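Local coordinates for protein GCN5-related N-acetyltransferase (Anabaena variabilis, PDB 2OZG) that binds coenzyme A in a GNAT-type domain and probably transfers acetyl groups to amines, perhaps those of aminoglycosides, at residues E39-G44 / G81-G86. Sequence-based numbering, arbitrary orientation.
Sequences EIYVKG and GIAAVG. With COA (coenzyme A), chain C.
Tyr-41 reaches from helix 37-45 to the strand 75-87, where its phenol end meets the methyl groups of Ala-83 and Ala-84. The long, rigid side chain is what spans the gap: CG stands anti to the backbone N (chi1 -180°), which directs the ring straight out from the helix. Its OH rests against both methyls, 3.5 Å from CB of Ala-84 and 3.7 Å from CB of Ala-83. Ala-84 also lies against one edge of the ring, near the ring plane, with its CB 3.8 Å from CE2 of Tyr-41. The touch is van der Waals in kind, small in area and concentrated on the hydroxyl and the CE2 edge of one phenol. Alanine suits both strand positions, because a methyl is short enough to let the phenol end come close to the strand.

Two consecutive residues of a regular strand would send their side chains to opposite faces. Here both methyls point toward the helix, since Ala-84 has backbone torsions in the left-handed helical region (phi 45°, psi 54°), consistent with the beta bulge that the corresponding strand of GNAT folds carries. As in other GNAT folds, the bulge lies where this strand and its parallel neighbour, probably 115-118, spread apart to receive the pantetheine arm of coenzyme A, whose S1P is 3.1 Å from the backbone N of Val-85 and 3.6 Å from CB of the same residue. The small, branched Val-85 thus borders the thiol with apolar surface, while Gly-86, lacking a side chain, lets OAP of the cofactor come within 3.6 Å of its CA. Leu-27 of helix 20-30 and Phe-31 of the loop after it cover Ala-84, while Met-33 touches Tyr-41.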
loop_
_atom_site.group_PDB
_atom_site.type_symbol
_atom_site.label_atom_id
_atom_site.label_comp_id
_atom_site.label_asym_id
_atom_site.label_seq_id
_atom_site.Cartn_x
_atom_site.Cartn_y
_atom_site.Cartn_z
ATOM N N GLU A 39 -10.920 7.558 -32.929
ATOM C CA GLU A 39 -11.942 7.999 -33.904
ATOM C C GLU A 39 -12.936 8.969 -33.278
ATOM O O GLU A 39 -13.264 10.019 -33.828
ATOM C CB GLU A 39 -12.771 6.814 -34.455
ATOM C CG GLU A 39 -12.031 5.725 -35.220
ATOM N N ILE A 40 -13.446 8.592 -32.124
ATOM C CA ILE A 40 -14.404 9.414 -31.385
ATOM C C ILE A 40 -13.793 10.762 -31.064
ATOM O O ILE A 40 -14.434 11.798 -31.180
ATOM C CB ILE A 40 -14.776 8.728 -30.039
ATOM C CG1 ILE A 40 -15.502 7.421 -30.307
ATOM C CG2 ILE A 40 -15.644 9.652 -29.185
ATOM C CD1 ILE A 40 -15.446 6.455 -29.152
ATOM N N TYR A 41 -12.531 10.732 -30.648
ATOM C CA TYR A 41 -11.795 11.933 -30.266
ATOM C C TYR A 41 -11.597 12.857 -31.449
ATOM O O TYR A 41 -11.933 14.057 -31.381
ATOM C CB TYR A 41 -10.440 11.530 -29.691
ATOM C CG TYR A 41 -9.588 12.718 -29.258
ATOM C CD1 TYR A 41 -9.935 13.496 -28.151
ATOM C CD2 TYR A 41 -8.426 13.053 -29.944
ATOM C CE1 TYR A 41 -9.173 14.598 -27.780
ATOM C CE2 TYR A 41 -7.648 14.148 -29.573
ATOM C CZ TYR A 41 -8.024 14.923 -28.495
ATOM O OH TYR A 41 -7.200 15.993 -28.115
ATOM N N VAL A 42 -11.052 12.301 -32.536
ATOM C CA VAL A 42 -10.802 13.062 -33.776
ATOM C C VAL A 42 -12.092 13.650 -34.311
ATOM O O VAL A 42 -12.127 14.817 -34.730
ATOM C CB VAL A 42 -10.089 12.176 -34.848
ATOM C CG1 VAL A 42 -10.038 12.856 -36.206
ATOM C CG2 VAL A 42 -8.687 11.863 -34.411
ATOM N N LYS A 43 -13.157 12.844 -34.260
ATOM C CA LYS A 43 -14.497 13.251 -34.694
ATOM C C LYS A 43 -15.074 14.382 -33.820
ATOM O O LYS A 43 -15.721 15.305 -34.322
ATOM C CB LYS A 43 -15.438 12.036 -34.681
ATOM C CG LYS A 43 -16.893 12.312 -35.092
ATOM N N GLY A 44 -14.853 14.310 -32.516
ATOM C CA GLY A 44 -15.357 15.327 -31.619
ATOM C C GLY A 44 -14.714 16.683 -31.878
ATOM O O GLY A 44 -15.361 17.732 -31.728
ATOM N N GLY A 81 -5.950 26.809 -28.515
ATOM C CA GLY A 81 -5.610 25.718 -27.632
ATOM C C GLY A 81 -4.872 24.700 -28.456
ATOM O O GLY A 81 -5.219 24.479 -29.619
ATOM N N ILE A 82 -3.782 24.170 -27.912
ATOM C CA ILE A 82 -3.037 23.108 -28.615
ATOM C C ILE A 82 -3.349 21.789 -27.914
ATOM O O ILE A 82 -3.117 21.670 -26.725
ATOM C CB ILE A 82 -1.532 23.381 -28.673
ATOM C CG1 ILE A 82 -1.233 24.743 -29.301
ATOM C CG2 ILE A 82 -0.772 22.264 -29.441
ATOM C CD1 ILE A 82 -1.663 24.846 -30.670
ATOM N N ALA A 83 -3.849 20.796 -28.654
ATOM C CA ALA A 83 -4.138 19.531 -28.088
ATOM C C ALA A 83 -3.479 18.358 -28.876
ATOM O O ALA A 83 -3.093 18.466 -30.060
ATOM C CB ALA A 83 -5.660 19.348 -28.018
ATOM N N ALA A 84 -3.431 17.217 -28.205
ATOM C CA ALA A 84 -2.958 15.948 -28.786
ATOM C C ALA A 84 -1.667 16.029 -29.619
ATOM O O ALA A 84 -1.641 15.600 -30.771
ATOM C CB ALA A 84 -4.076 15.322 -29.594
ATOM N N VAL A 85 -0.610 16.583 -29.037
ATOM C CA VAL A 85 0.651 16.657 -29.732
ATOM C C VAL A 85 1.303 15.291 -29.633
ATOM O O VAL A 85 1.568 14.807 -28.541
ATOM C CB VAL A 85 1.603 17.686 -29.080
ATOM C CG1 VAL A 85 2.935 17.687 -29.790
ATOM C CG2 VAL A 85 0.983 19.057 -29.107
ATOM N N GLY A 86 1.553 14.673 -30.769
ATOM C CA GLY A 86 2.204 13.377 -30.789
ATOM C C GLY A 86 3.097 13.175 -31.988
ATOM O O GLY A 86 2.726 13.510 -33.125
HETATM N N1A COA C . 10.920 15.052 -22.006
HETATM C C2A COA C . 11.594 16.218 -21.981
HETATM N N3A COA C . 11.926 16.878 -23.108
HETATM C C4A COA C . 11.585 16.354 -24.311
HETATM C C5A COA C . 10.899 15.145 -24.387
HETATM C C6A COA C . 10.567 14.492 -23.184
HETATM N N6A COA C . 9.899 13.319 -23.135
HETATM N N7A COA C . 10.722 14.898 -25.708
HETATM C C8A COA C . 11.279 15.913 -26.416
HETATM N N9A COA C . 11.799 16.798 -25.548
HETATM C C1B COA C . 12.516 18.081 -25.813
HETATM C C2B COA C . 13.969 17.848 -26.218
HETATM O O2B COA C . 14.851 17.719 -25.079
HETATM C C3B COA C . 14.254 19.041 -27.123
HETATM O O3B COA C . 14.942 20.101 -26.445
HETATM P P3B COA C . 16.554 20.276 -26.615
HETATM O O7A COA C . 16.707 20.914 -27.986
HETATM O O8A COA C . 16.942 21.120 -25.405
HETATM O O9A COA C . 17.135 18.868 -26.591
HETATM C C4B COA C . 12.898 19.514 -27.641
HETATM O O4B COA C . 11.898 18.842 -26.864
HETATM C C5B COA C . 12.707 19.215 -29.129
HETATM O O5B COA C . 12.683 17.792 -29.316
HETATM P P1A COA C . 11.945 17.056 -30.568
HETATM O O1A COA C . 11.303 18.093 -31.460
HETATM O O2A COA C . 12.954 16.083 -31.181
HETATM O O3A COA C . 10.819 16.159 -29.793
HETATM P P2A COA C . 10.265 14.704 -30.308
HETATM O O4A COA C . 10.077 14.830 -31.822
HETATM O O5A COA C . 11.222 13.633 -29.790
HETATM O O6A COA C . 8.798 14.604 -29.528
HETATM C CBP COA C . 6.978 13.617 -28.002
HETATM C CCP COA C . 8.230 13.422 -28.885
HETATM C CDP COA C . 6.202 14.774 -28.629
HETATM C CEP COA C . 7.494 14.152 -26.668
HETATM C CAP COA C . 6.142 12.258 -27.964
HETATM O OAP COA C . 4.967 12.281 -28.844
HETATM C C9P COA C . 5.670 11.575 -26.650
HETATM O O9P COA C . 6.485 10.800 -25.910
HETATM N N8P COA C . 4.402 11.599 -26.192
HETATM C C7P COA C . 3.147 12.244 -26.581
HETATM C C6P COA C . 2.815 13.018 -25.315
HETATM C C5P COA C . 3.182 14.487 -25.468
HETATM O O5P COA C . 4.283 14.826 -25.896
HETATM N N4P COA C . 2.264 15.389 -25.087
HETATM C C3P COA C . 2.410 16.841 -25.120
HETATM C C2P COA C . 1.058 17.389 -24.720
HETATM S S1P COA C . -0.189 17.084 -26.039
#